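Local coordinates for protein inorganic pyrophosphatase (Shewanella sp. AS-11, PDB 6LL7) that probably catalyses the manganese-dependent hydrolysis of diphosphate to two phosphates, at residues 13-18 / 114-119; 70-75 / 91-96; 25-30 / 126-131; 3-8 / 33-38. All coordinates share one frame; numbering follows the deposited sequence.

Overall arrangement
All four interactions lie in the N-terminal DHH region, built round a six-stranded parallel sheet. Interactions 1 and 2 share the dinuclear manganese site: their centres are about 10 Å apart, D15 OD2 lies 2.8 Å from D73 OD1, both on one manganese ion, and D13 and D73 share the other. Interaction 3 joins the far ends of the two helices whose N-terminal turns form interaction 1, the centres of these two contacts about 17 Å apart. Interaction 4 pairs strands 4-7 and 34-38, which lie on the other side of strand 68-72 from strand 88-94; V7 N is 2.8 Å from Y70 O. K27 packs on Y70, M4 and A34, connecting interaction 3 with interactions 2 and 4.

Interaction 1: 13-18 / 114-119. Unlike the reference sequence in segment 114-119: S117 (reference Arg). With MN (manganese (II) ion), chain F; MN (manganese (II) ion), chain E.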
loop_
_atom_site.group_PDB
_atom_site.type_symbol
_atom_site.label_atom_id
_atom_site.label_comp_id
_atom_site.label_asym_id
_atom_site.label_seq_id
_atom_site.Cartn_x
_atom_site.Cartn_y
_atom_site.Cartn_z
ATOM N N ASP A 13 4.782 -0.365 -0.117
ATOM C CA ASP A 13 4.200 -0.160 1.243
ATOM C C ASP A 13 4.651 -1.317 2.127
ATOM O O ASP A 13 5.393 -2.163 1.619
ATOM C CB ASP A 13 2.675 -0.056 1.181
ATOM C CG ASP A 13 2.016 -1.198 0.434
ATOM O OD1 ASP A 13 2.731 -2.148 0.049
ATOM O OD2 ASP A 13 0.808 -1.102 0.214
ATOM N N SER A 14 4.209 -1.378 3.388
ATOM C CA SER A 14 4.590 -2.476 4.312
ATOM C C SER A 14 4.199 -3.846 3.741
ATOM O O SER A 14 5.062 -4.776 3.809
ATOM C CB SER A 14 4.037 -2.259 5.682
ATOM O OG SER A 14 4.732 -1.197 6.323
ATOM N N ASP A 15 3.000 -3.966 3.150
ATOM C CA ASP A 15 2.480 -5.234 2.581
ATOM C C ASP A 15 3.459 -5.763 1.532
ATOM O O ASP A 15 3.810 -6.962 1.625
ATOM C CB ASP A 15 1.081 -5.071 1.976
ATOM C CG ASP A 15 0.357 -6.381 1.678
ATOM O OD1 ASP A 15 0.790 -7.407 2.236
ATOM O OD2 ASP A 15 -0.659 -6.350 0.933
ATOM N N SER A 16 3.844 -4.928 0.553
ATOM C CA SER A 16 4.774 -5.299 -0.549
ATOM C C SER A 16 6.136 -5.740 0.010
ATOM O O SER A 16 6.699 -6.697 -0.556
ATOM C CB SER A 16 4.964 -4.183 -1.543
ATOM O OG SER A 16 3.721 -3.752 -2.115
ATOM N N ILE A 17 6.680 -5.075 1.041
ATOM C CA ILE A 17 8.061 -5.339 1.549
ATOM C C ILE A 17 8.004 -6.544 2.500
ATOM O O ILE A 17 8.804 -7.484 2.318
ATOM C CB ILE A 17 8.642 -4.091 2.243
ATOM C CG1 ILE A 17 8.816 -2.903 1.294
ATOM C CG2 ILE A 17 9.935 -4.433 2.959
ATOM C CD1 ILE A 17 9.864 -3.109 0.216
ATOM N N CYS A 18 7.114 -6.517 3.505
ATOM C CA CYS A 18 6.967 -7.605 4.512
ATOM C C CYS A 18 6.513 -8.898 3.807
ATOM O O CYS A 18 6.911 -9.986 4.235
ATOM C CB CYS A 18 6.005 -7.177 5.626
ATOM S SG CYS A 18 6.605 -5.814 6.673
ATOM N N VAL A 114 -9.563 -10.297 0.495
ATOM C CA VAL A 114 -9.192 -9.954 1.891
ATOM C C VAL A 114 -8.509 -8.587 1.854
ATOM O O VAL A 114 -8.432 -7.993 0.750
ATOM C CB VAL A 114 -8.312 -11.039 2.531
ATOM C CG1 VAL A 114 -9.080 -12.330 2.679
ATOM C CG2 VAL A 114 -7.012 -11.263 1.771
ATOM N N GLY A 115 -8.078 -8.099 3.013
ATOM C CA GLY A 115 -7.539 -6.735 3.182
ATOM C C GLY A 115 -6.024 -6.668 3.061
ATOM O O GLY A 115 -5.492 -5.533 3.152
ATOM N N CYS A 116 -5.334 -7.798 2.862
ATOM C CA CYS A 116 -3.853 -7.849 2.918
ATOM C C CYS A 116 -3.256 -9.123 2.296
ATOM O O CYS A 116 -3.640 -10.246 2.711
ATOM C CB CYS A 116 -3.400 -7.753 4.364
ATOM S SG CYS A 116 -1.654 -7.320 4.533
ATOM N N SER A 117 -2.262 -8.948 1.411
ATOM C CA SER A 117 -1.494 -10.040 0.765
ATOM C C SER A 117 -0.908 -10.970 1.840
ATOM O O SER A 117 -0.878 -12.196 1.646
ATOM C CB SER A 117 -0.422 -9.504 -0.146
ATOM O OG SER A 117 -0.909 -8.472 -0.983
ATOM N N ASN A 118 -0.486 -10.401 2.957
ATOM C CA ASN A 118 0.191 -11.151 4.046
ATOM C C ASN A 118 -0.820 -12.109 4.698
ATOM O O ASN A 118 -0.405 -13.110 5.237
ATOM C CB ASN A 118 0.896 -10.176 4.996
ATOM C CG ASN A 118 2.323 -9.913 4.568
ATOM O OD1 ASN A 118 3.240 -10.574 5.037
ATOM N ND2 ASN A 118 2.537 -8.967 3.668
ATOM N N THR A 119 -2.115 -11.813 4.629
ATOM C CA THR A 119 -3.187 -12.735 5.095
ATOM C C THR A 119 -3.195 -13.998 4.231
ATOM O O THR A 119 -3.318 -15.101 4.800
ATOM C CB THR A 119 -4.565 -12.080 5.065
ATOM O OG1 THR A 119 -4.465 -10.970 5.957
ATOM C CG2 THR A 119 -5.680 -13.027 5.461
HETATM MN MN MN F . -2.024 -4.839 0.168
HETATM MN MN MN E . 0.061 -2.115 -1.357
HETATM O O HOH W 1 -1.420 -2.679 -2.359
HETATM O O HOH W 2 -2.687 -2.544 -0.281
#
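A chi1 of -166° carries the carboxylate of D15 anti to the backbone N and across to 114-119, where chi1 of S117 (-46°) keeps OG beside its own backbone N, so that S117 OG and S117 N both meet D15 OD2. The contact is the helix-start part of the dinuclear metal site of a family II (DHH) pyrophosphatase: D13 is the N-cap of helix 14-29 and C116 that of helix 117-128. D15 OD2 binds the manganese ion of chain F at 2.2 Å; it accepts from S117 N at 3.1 Å on its syn side, and from S117 OG at 2.9 Å from above the carboxylate plane. D73, H95 and D147 complete the protein ligands of that ion. S117 stands where the reference sequence has arginine. D15 OD1 receives N118 ND2 at 2.7 Å in a straight bond nearly in line with its C-O bond, helped by a weak one from N118 N. Carboxylate and amide planes are turned 51° apart, and N118 OD1 is buried without a partner in the model. With a leucine in place of N118, D15 OD1 would probably lose the short ND2 bond and the carboxylate be freer to turn. D13 OD2 binds the second manganese, of chain E, at 2.0 Å, while D13 OD1 is gripped by S16 N (3.0 Å) and S16 OG from opposite faces of its plane.

Interaction 2: 70-75 / 91-96; sequences YIVDHS and GIVDHH. With MN (manganese (II) ion), chain F; MN (manganese (II) ion), chain E.
The ring of Y70 lies flat over the backbone of G91, with G91 CA 3.4 Å from the ring centroid and 5° off its normal, a closeness that the glycine allows. This CH-pi contact sits between two neighbouring parallel strands, 68-72 and 88-94, of the Rossmann-like sheet of the DHH domain. Y70 OH reaches on to E108, across G91 to the edge strand. Three near-straight backbone bonds tie the pair: I71 N to G91 O, V93 N to I71 O and D73 N to V93 O. V93 CG1, held between its backbone N and carbonyl carbon (chi1 54°), packs against Y70 CE1 and, at 3.9 Å, V72 CG2 on the same face. Past the strand ends both segments turn into the metal site. The carboxylate of D73 bridges both manganese ions, OD1 on that of chain F at 2.1 Å and OD2 on that of chain E at 2.2 Å; H95 NE2, of the signature Asp-His-His run D94-H95-H96, joins it on the chain F ion at 2.2 Å. H95 and D73 lie side by side, ring and carboxylate 14° apart. D94 OD2 is linked through a water to S75 OG, which G99 N also holds. H96 ND1 bonds to D94 OD1, at a doubtfully short 2.5 Å. D73 OD1 lies at the edge of the H96 ring, 3.3 Å from CE1.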
loop_
_atom_site.group_PDB
_atom_site.type_symbol
_atom_site.label_atom_id
_atom_site.label_comp_id
_atom_site.label_asym_id
_atom_site.label_seq_id
_atom_site.Cartn_x
_atom_site.Cartn_y
_atom_site.Cartn_z
ATOM N N TYR A 70 8.048 -13.488 -8.646
ATOM C CA TYR A 70 6.806 -13.742 -7.884
ATOM C C TYR A 70 6.252 -12.379 -7.472
ATOM O O TYR A 70 6.911 -11.674 -6.661
ATOM C CB TYR A 70 7.088 -14.658 -6.691
ATOM C CG TYR A 70 5.899 -15.475 -6.254
ATOM C CD1 TYR A 70 4.695 -14.870 -5.926
ATOM C CD2 TYR A 70 5.970 -16.864 -6.190
ATOM C CE1 TYR A 70 3.590 -15.622 -5.553
ATOM C CE2 TYR A 70 4.879 -17.628 -5.812
ATOM C CZ TYR A 70 3.684 -17.003 -5.493
ATOM O OH TYR A 70 2.602 -17.745 -5.127
ATOM N N ILE A 71 5.103 -12.011 -8.027
ATOM C CA ILE A 71 4.482 -10.675 -7.798
ATOM C C ILE A 71 3.701 -10.686 -6.475
ATOM O O ILE A 71 2.956 -11.639 -6.250
ATOM C CB ILE A 71 3.572 -10.308 -8.973
ATOM C CG1 ILE A 71 4.336 -10.234 -10.302
ATOM C CG2 ILE A 71 2.825 -9.013 -8.675
ATOM C CD1 ILE A 71 4.999 -8.909 -10.570
ATOM N N VAL A 72 3.832 -9.634 -5.664
ATOM C CA VAL A 72 3.057 -9.435 -4.401
ATOM C C VAL A 72 2.213 -8.150 -4.488
ATOM O O VAL A 72 2.766 -7.113 -4.918
ATOM C CB VAL A 72 4.002 -9.377 -3.196
ATOM C CG1 VAL A 72 3.240 -9.139 -1.902
ATOM C CG2 VAL A 72 4.866 -10.617 -3.101
ATOM N N ASP A 73 0.926 -8.235 -4.118
ATOM C CA ASP A 73 0.085 -7.077 -3.688
ATOM C C ASP A 73 -0.309 -6.214 -4.889
ATOM O O ASP A 73 -0.578 -5.013 -4.702
ATOM C CB ASP A 73 0.845 -6.202 -2.676
ATOM C CG ASP A 73 0.013 -5.228 -1.865
ATOM O OD1 ASP A 73 -1.196 -5.473 -1.700
ATOM O OD2 ASP A 73 0.607 -4.230 -1.389
ATOM N N HIS A 74 -0.307 -6.776 -6.079
ATOM C CA HIS A 74 -0.968 -6.194 -7.282
ATOM C C HIS A 74 -1.089 -7.278 -8.367
ATOM O O HIS A 74 -0.512 -8.354 -8.186
ATOM C CB HIS A 74 -0.185 -4.975 -7.787
ATOM C CG HIS A 74 1.150 -5.327 -8.355
ATOM N ND1 HIS A 74 1.330 -5.522 -9.714
ATOM C CD2 HIS A 74 2.365 -5.479 -7.777
ATOM C CE1 HIS A 74 2.591 -5.805 -9.938
ATOM N NE2 HIS A 74 3.250 -5.777 -8.775
ATOM N N SER A 75 -1.808 -6.987 -9.446
ATOM C CA SER A 75 -1.787 -7.789 -10.690
ATOM C C SER A 75 -1.858 -6.842 -11.892
ATOM O O SER A 75 -2.540 -7.189 -12.871
ATOM C CB SER A 75 -2.884 -8.838 -10.698
ATOM O OG SER A 75 -4.181 -8.266 -10.546
ATOM N N GLY A 91 4.538 -16.615 -10.111
ATOM C CA GLY A 91 3.567 -16.519 -9.004
ATOM C C GLY A 91 2.942 -15.149 -8.927
ATOM O O GLY A 91 3.595 -14.183 -9.336
ATOM N N ILE A 92 1.687 -15.078 -8.495
ATOM C CA ILE A 92 1.077 -13.822 -7.986
ATOM C C ILE A 92 0.372 -14.130 -6.663
ATOM O O ILE A 92 -0.456 -15.053 -6.656
ATOM C CB ILE A 92 0.089 -13.188 -8.969
ATOM C CG1 ILE A 92 0.740 -12.811 -10.303
ATOM C CG2 ILE A 92 -0.538 -11.973 -8.285
ATOM C CD1 ILE A 92 -0.262 -12.497 -11.394
ATOM N N VAL A 93 0.665 -13.361 -5.617
ATOM C CA VAL A 93 -0.128 -13.378 -4.355
ATOM C C VAL A 93 -0.644 -11.962 -4.093
ATOM O O VAL A 93 0.177 -11.058 -3.958
ATOM C CB VAL A 93 0.666 -13.921 -3.158
ATOM C CG1 VAL A 93 1.988 -13.190 -2.928
ATOM C CG2 VAL A 93 -0.198 -13.892 -1.919
ATOM N N ASP A 94 -1.961 -11.798 -3.988
ATOM C CA ASP A 94 -2.605 -10.462 -3.939
ATOM C C ASP A 94 -4.011 -10.565 -3.340
ATOM O O ASP A 94 -4.502 -11.691 -3.107
ATOM C CB ASP A 94 -2.655 -9.865 -5.343
ATOM C CG ASP A 94 -3.124 -8.421 -5.400
ATOM O OD1 ASP A 94 -3.069 -7.746 -4.339
ATOM O OD2 ASP A 94 -3.527 -7.977 -6.501
ATOM N N HIS A 95 -4.635 -9.411 -3.121
ATOM C CA HIS A 95 -6.013 -9.262 -2.594
ATOM C C HIS A 95 -6.716 -8.122 -3.336
ATOM O O HIS A 95 -7.625 -7.527 -2.741
ATOM C CB HIS A 95 -5.976 -9.010 -1.088
ATOM C CG HIS A 95 -5.239 -7.771 -0.687
ATOM N ND1 HIS A 95 -5.879 -6.639 -0.211
ATOM C CD2 HIS A 95 -3.921 -7.475 -0.708
ATOM C CE1 HIS A 95 -4.984 -5.708 0.047
ATOM N NE2 HIS A 95 -3.768 -6.202 -0.246
ATOM N N HIS A 96 -6.318 -7.840 -4.579
ATOM C CA HIS A 96 -6.982 -6.832 -5.443
ATOM C C HIS A 96 -7.756 -7.517 -6.567
ATOM O O HIS A 96 -7.606 -8.745 -6.761
ATOM C CB HIS A 96 -5.968 -5.860 -6.038
ATOM C CG HIS A 96 -5.285 -5.036 -5.000
ATOM N ND1 HIS A 96 -4.075 -5.412 -4.429
ATOM C CD2 HIS A 96 -5.649 -3.872 -4.410
ATOM C CE1 HIS A 96 -3.734 -4.519 -3.527
ATOM N NE2 HIS A 96 -4.674 -3.548 -3.517
HETATM MN MN MN F . -2.024 -4.839 0.168
HETATM MN MN MN E . 0.061 -2.115 -1.357
HETATM O O HOH W 3 -4.899 -9.337 -8.247
HETATM O O HOH W 1 -1.420 -2.679 -2.359
HETATM O O HOH W 2 -2.687 -2.544 -0.281
#

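Interaction 3: 25-30 / 126-131; sequences YLKNQI and DFYQVK
Y128 and V130 face L26 and I30 in an apolar seam where helices 14-29 and 117-128 come to their C-terminal ends, well away from the metal site. I30 supplies the central contact: CD1 sits over one face of the Y128 ring, 3.6 Å from the centroid and 17° off the normal, a CH-pi interaction. The opposite face of the ring is covered from within its own helix by F127 CD2. With L26 CG anti to the backbone N (chi1 175°), both L26 methyls reach Y128 CD2 at 3.9 Å, CD2 at the ring edge, and CD1 also packs 3.6 Å from V130 CG2. That same valine methyl also meets I30 CG2 at 3.8 Å. Were Y128 replaced by an alanine, a gap is likely to open between the helix ends, with I30 CD1 and L26 CD2 losing the ring they lie against. V130 can reach back because helix 117-128 closes in a Schellman motif: Q129, with positive phi, is the C-prime residue, V130 N returns to Y125 O and Q129 N to D126 O. Both helices flank the same face of the parallel sheet, where L23 and M124 meet Y70. On the sheet side K27 forms salt bridges with E108 and E32. At the exposed side Q29 CB touches V130 CG1 at 4.1 Å, and K131 O lies at the edge of the Y25 ring, 4.5 Å from CE2.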
loop_
_atom_site.group_PDB
_atom_site.type_symbol
_atom_site.label_atom_id
_atom_site.label_comp_id
_atom_site.label_asym_id
_atom_site.label_seq_id
_atom_site.Cartn_x
_atom_site.Cartn_y
_atom_site.Cartn_z
ATOM N N TYR A 25 11.188 -16.486 2.377
ATOM C CA TYR A 25 11.529 -17.442 3.461
ATOM C C TYR A 25 10.821 -18.764 3.176
ATOM O O TYR A 25 11.515 -19.784 3.143
ATOM C CB TYR A 25 11.168 -16.892 4.843
ATOM C CG TYR A 25 11.440 -17.870 5.958
ATOM C CD1 TYR A 25 12.701 -17.980 6.519
ATOM C CD2 TYR A 25 10.453 -18.729 6.402
ATOM C CE1 TYR A 25 12.960 -18.889 7.531
ATOM C CE2 TYR A 25 10.702 -19.664 7.393
ATOM C CZ TYR A 25 11.960 -19.745 7.958
ATOM O OH TYR A 25 12.208 -20.670 8.932
ATOM N N LEU A 26 9.505 -18.726 2.929
ATOM C CA LEU A 26 8.650 -19.927 2.718
ATOM C C LEU A 26 9.171 -20.751 1.541
ATOM O O LEU A 26 9.352 -21.982 1.695
ATOM C CB LEU A 26 7.210 -19.486 2.460
ATOM C CG LEU A 26 6.224 -20.605 2.112
ATOM C CD1 LEU A 26 6.258 -21.751 3.127
ATOM C CD2 LEU A 26 4.827 -20.049 2.002
ATOM N N LYS A 27 9.364 -20.089 0.395
ATOM C CA LYS A 27 9.866 -20.723 -0.841
ATOM C C LYS A 27 11.221 -21.382 -0.556
ATOM O O LYS A 27 11.391 -22.539 -0.987
ATOM C CB LYS A 27 9.936 -19.679 -1.962
ATOM C CG LYS A 27 8.596 -19.280 -2.551
ATOM C CD LYS A 27 7.744 -20.478 -2.953
ATOM C CE LYS A 27 6.614 -20.112 -3.866
ATOM N NZ LYS A 27 5.839 -21.324 -4.190
ATOM N N ASN A 28 12.145 -20.704 0.141
ATOM C CA ASN A 28 13.497 -21.259 0.420
ATOM C C ASN A 28 13.351 -22.495 1.309
ATOM O O ASN A 28 14.171 -23.415 1.154
ATOM C CB ASN A 28 14.464 -20.236 1.031
ATOM C CG ASN A 28 14.926 -19.208 0.016
ATOM O OD1 ASN A 28 14.904 -18.006 0.290
ATOM N ND2 ASN A 28 15.312 -19.668 -1.163
ATOM N N GLN A 29 12.339 -22.528 2.180
ATOM C CA GLN A 29 12.133 -23.657 3.129
ATOM C C GLN A 29 11.569 -24.876 2.393
ATOM O O GLN A 29 11.770 -25.994 2.904
ATOM C CB GLN A 29 11.187 -23.268 4.265
ATOM C CG GLN A 29 11.828 -22.355 5.296
ATOM C CD GLN A 29 12.750 -23.123 6.204
ATOM O OE1 GLN A 29 12.365 -24.135 6.790
ATOM N NE2 GLN A 29 13.974 -22.639 6.327
ATOM N N ILE A 30 10.869 -24.677 1.268
ATOM C CA ILE A 30 10.245 -25.795 0.496
ATOM C C ILE A 30 11.091 -26.080 -0.751
ATOM O O ILE A 30 10.571 -26.767 -1.653
ATOM C CB ILE A 30 8.760 -25.530 0.154
ATOM C CG1 ILE A 30 8.554 -24.244 -0.646
ATOM C CG2 ILE A 30 7.909 -25.549 1.410
ATOM C CD1 ILE A 30 7.246 -24.163 -1.355
ATOM N N ASP A 126 0.423 -22.442 5.982
ATOM C CA ASP A 126 -0.493 -23.505 6.475
ATOM C C ASP A 126 -0.610 -24.609 5.412
ATOM O O ASP A 126 -0.518 -25.791 5.784
ATOM C CB ASP A 126 -1.865 -22.936 6.875
ATOM C CG ASP A 126 -1.858 -22.029 8.106
ATOM O OD1 ASP A 126 -0.766 -21.830 8.713
ATOM O OD2 ASP A 126 -2.936 -21.486 8.415
ATOM N N PHE A 127 -0.782 -24.251 4.138
ATOM C CA PHE A 127 -0.916 -25.230 3.032
ATOM C C PHE A 127 0.359 -26.078 2.964
ATOM O O PHE A 127 0.251 -27.307 2.789
ATOM C CB PHE A 127 -1.159 -24.560 1.679
ATOM C CG PHE A 127 -0.993 -25.517 0.523
ATOM C CD1 PHE A 127 -1.973 -26.455 0.238
ATOM C CD2 PHE A 127 0.176 -25.538 -0.230
ATOM C CE1 PHE A 127 -1.814 -27.355 -0.804
ATOM C CE2 PHE A 127 0.324 -26.432 -1.284
ATOM C CZ PHE A 127 -0.668 -27.342 -1.567
ATOM N N TYR A 128 1.536 -25.453 3.099
ATOM C CA TYR A 128 2.843 -26.153 2.976
ATOM C C TYR A 128 3.209 -26.858 4.290
ATOM O O TYR A 128 4.128 -27.689 4.273
ATOM C CB TYR A 128 3.941 -25.191 2.518
ATOM C CG TYR A 128 3.897 -24.840 1.052
ATOM C CD1 TYR A 128 3.983 -25.824 0.077
ATOM C CD2 TYR A 128 3.774 -23.526 0.641
ATOM C CE1 TYR A 128 3.951 -25.511 -1.274
ATOM C CE2 TYR A 128 3.724 -23.202 -0.704
ATOM C CZ TYR A 128 3.823 -24.189 -1.667
ATOM O OH TYR A 128 3.805 -23.844 -2.995
ATOM N N GLN A 129 2.513 -26.548 5.385
ATOM C CA GLN A 129 2.823 -27.074 6.746
ATOM C C GLN A 129 4.267 -26.694 7.105
ATOM O O GLN A 129 5.010 -27.554 7.587
ATOM C CB GLN A 129 2.550 -28.577 6.807
ATOM C CG GLN A 129 1.074 -28.902 6.588
ATOM C CD GLN A 129 0.749 -30.333 6.942
ATOM O OE1 GLN A 129 1.183 -31.257 6.266
ATOM N NE2 GLN A 129 -0.006 -30.539 8.012
ATOM N N VAL A 130 4.633 -25.436 6.867
ATOM C CA VAL A 130 5.904 -24.821 7.358
ATOM C C VAL A 130 5.561 -23.939 8.553
ATOM O O VAL A 130 4.663 -23.095 8.405
ATOM C CB VAL A 130 6.605 -23.999 6.262
ATOM C CG1 VAL A 130 7.943 -23.474 6.771
ATOM C CG2 VAL A 130 6.759 -24.805 4.979
ATOM N N LYS A 131 6.233 -24.125 9.692
ATOM C CA LYS A 131 6.044 -23.254 10.883
ATOM C C LYS A 131 6.520 -21.843 10.522
ATOM O O LYS A 131 7.551 -21.710 9.837
ATOM C CB LYS A 131 6.780 -23.786 12.116
ATOM C CG LYS A 131 6.424 -25.212 12.533
ATOM C CD LYS A 131 5.067 -25.385 13.198
ATOM C CE LYS A 131 4.958 -26.699 13.953
ATOM N NZ LYS A 131 5.183 -27.879 13.076
#

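Interaction 4: 3-8 / 33-38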
loop_
_atom_site.group_PDB
_atom_site.type_symbol
_atom_site.label_atom_id
_atom_site.label_comp_id
_atom_site.label_asym_id
_atom_site.label_seq_id
_atom_site.Cartn_x
_atom_site.Cartn_y
_atom_site.Cartn_z
ATOM N N SER A 3 17.379 -18.431 -8.987
ATOM C CA SER A 3 16.381 -18.198 -7.928
ATOM C C SER A 3 15.244 -17.323 -8.478
ATOM O O SER A 3 15.467 -16.637 -9.489
ATOM C CB SER A 3 17.028 -17.570 -6.707
ATOM O OG SER A 3 18.447 -17.686 -6.731
ATOM N N MET A 4 14.082 -17.312 -7.825
ATOM C CA MET A 4 13.015 -16.327 -8.148
ATOM C C MET A 4 13.228 -15.064 -7.295
ATOM O O MET A 4 13.723 -15.188 -6.161
ATOM C CB MET A 4 11.610 -16.892 -7.907
ATOM C CG MET A 4 11.259 -17.036 -6.428
ATOM S SD MET A 4 9.602 -17.646 -6.100
ATOM C CE MET A 4 9.829 -19.398 -6.415
ATOM N N TYR A 5 12.826 -13.912 -7.834
ATOM C CA TYR A 5 12.709 -12.618 -7.121
ATOM C C TYR A 5 11.239 -12.398 -6.742
ATOM O O TYR A 5 10.342 -12.372 -7.644
ATOM C CB TYR A 5 13.266 -11.473 -7.970
ATOM C CG TYR A 5 14.746 -11.591 -8.205
ATOM C CD1 TYR A 5 15.252 -12.272 -9.303
ATOM C CD2 TYR A 5 15.642 -11.034 -7.310
ATOM C CE1 TYR A 5 16.617 -12.397 -9.506
ATOM C CE2 TYR A 5 17.008 -11.161 -7.488
ATOM C CZ TYR A 5 17.493 -11.818 -8.602
ATOM O OH TYR A 5 18.840 -11.923 -8.746
ATOM N N VAL A 6 10.984 -12.277 -5.436
ATOM C CA VAL A 6 9.639 -11.968 -4.889
ATOM C C VAL A 6 9.567 -10.454 -4.736
ATOM O O VAL A 6 10.447 -9.879 -4.046
ATOM C CB VAL A 6 9.396 -12.654 -3.541
ATOM C CG1 VAL A 6 7.992 -12.374 -3.057
ATOM C CG2 VAL A 6 9.676 -14.144 -3.592
ATOM N N VAL A 7 8.603 -9.808 -5.384
ATOM C CA VAL A 7 8.658 -8.325 -5.419
ATOM C C VAL A 7 7.239 -7.758 -5.462
ATOM O O VAL A 7 6.397 -8.309 -6.187
ATOM C CB VAL A 7 9.553 -7.844 -6.578
ATOM C CG1 VAL A 7 8.947 -8.165 -7.938
ATOM C CG2 VAL A 7 9.872 -6.355 -6.446
ATOM N N GLY A 8 7.005 -6.715 -4.664
ATOM C CA GLY A 8 5.738 -5.973 -4.620
ATOM C C GLY A 8 5.741 -4.812 -5.603
ATOM O O GLY A 8 6.583 -4.799 -6.517
ATOM N N PRO A 33 14.203 -21.870 -4.536
ATOM C CA PRO A 33 15.054 -20.743 -4.147
ATOM C C PRO A 33 14.473 -19.383 -4.587
ATOM O O PRO A 33 13.887 -19.259 -5.686
ATOM C CB PRO A 33 16.381 -21.074 -4.840
ATOM C CG PRO A 33 16.375 -22.586 -4.961
ATOM C CD PRO A 33 14.938 -22.913 -5.272
ATOM N N ALA A 34 14.611 -18.387 -3.716
ATOM C CA ALA A 34 13.883 -17.103 -3.791
ATOM C C ALA A 34 14.681 -16.029 -3.044
ATOM O O ALA A 34 15.289 -16.350 -2.006
ATOM C CB ALA A 34 12.492 -17.260 -3.227
ATOM N N ILE A 35 14.613 -14.806 -3.573
ATOM C CA ILE A 35 15.292 -13.570 -3.092
ATOM C C ILE A 35 14.221 -12.482 -2.987
ATOM O O ILE A 35 13.606 -12.161 -4.016
ATOM C CB ILE A 35 16.432 -13.154 -4.060
ATOM C CG1 ILE A 35 17.479 -14.256 -4.267
ATOM C CG2 ILE A 35 17.074 -11.849 -3.624
ATOM C CD1 ILE A 35 18.166 -14.180 -5.622
ATOM N N ALA A 36 14.006 -11.937 -1.793
ATOM C CA ALA A 36 13.156 -10.745 -1.574
ATOM C C ALA A 36 13.779 -9.569 -2.329
ATOM O O ALA A 36 15.015 -9.468 -2.348
ATOM C CB ALA A 36 13.022 -10.469 -0.100
ATOM N N ALA A 37 12.957 -8.728 -2.943
ATOM C CA ALA A 37 13.390 -7.524 -3.684
ATOM C C ALA A 37 12.350 -6.410 -3.526
ATOM O O ALA A 37 11.197 -6.720 -3.144
ATOM C CB ALA A 37 13.599 -7.872 -5.123
ATOM N N ARG A 38 12.749 -5.164 -3.797
ATOM C CA ARG A 38 11.853 -3.981 -3.771
ATOM C C ARG A 38 12.133 -3.098 -4.990
ATOM O O ARG A 38 13.258 -3.146 -5.513
ATOM C CB ARG A 38 12.064 -3.166 -2.489
ATOM C CG ARG A 38 13.481 -2.643 -2.285
ATOM C CD ARG A 38 13.700 -2.133 -0.880
ATOM N NE ARG A 38 15.118 -1.965 -0.574
ATOM C CZ ARG A 38 15.828 -0.848 -0.699
ATOM N NH1 ARG A 38 15.286 0.263 -1.175
ATOM N NH2 ARG A 38 17.109 -0.871 -0.400
HETATM O O HOH W 4 8.640 -5.393 -2.741
#
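M4 CG presses on A34 CB at 3.4 Å, closer than usual van der Waals contact. The methionine is brought there by a chi1 of 72°, which sets CG between its own backbone N and carbonyl carbon. On the other face of the sheet Y5 and I35 run side by side in the same direction, I35 CD1 lying 3.7 Å from Y5 CE2 with S3 OG at an equal distance from that methyl. Farther along this face V7 CG2 rests 3.6 Å from A37 O, while V6 CG2 lies 4.2 Å from A34 CB, on the face of M4. Between the faces runs the parallel backbone pairing: M4 N to P33 O, I35 N to M4 O, V6 N to I35 O and A37 N to V6 O, the first nearly straight at 172°. The strands are twisted by 33°, and at their C-terminal ends a water takes over the link, accepting from G8 N at 2.8 Å and donating to A37 O at 2.9 Å. Strands 4-7 and 34-38 are the two arms of a beta-alpha-beta crossover whose helix, 14-29, lies over the face of M4, V6 and A34: K27 touches M4 and A34, and L23 touches V6. Strand 68-72 bonds to the other edge of strand 4-7, through E68, Y70 and V72. Beyond 34-38, R38 NE donates to P58 O and E59 pairs with the backbone of R38. On the face of Y5, K61 makes a cation-pi contact with that ring, and Y64 covers V7 and A37.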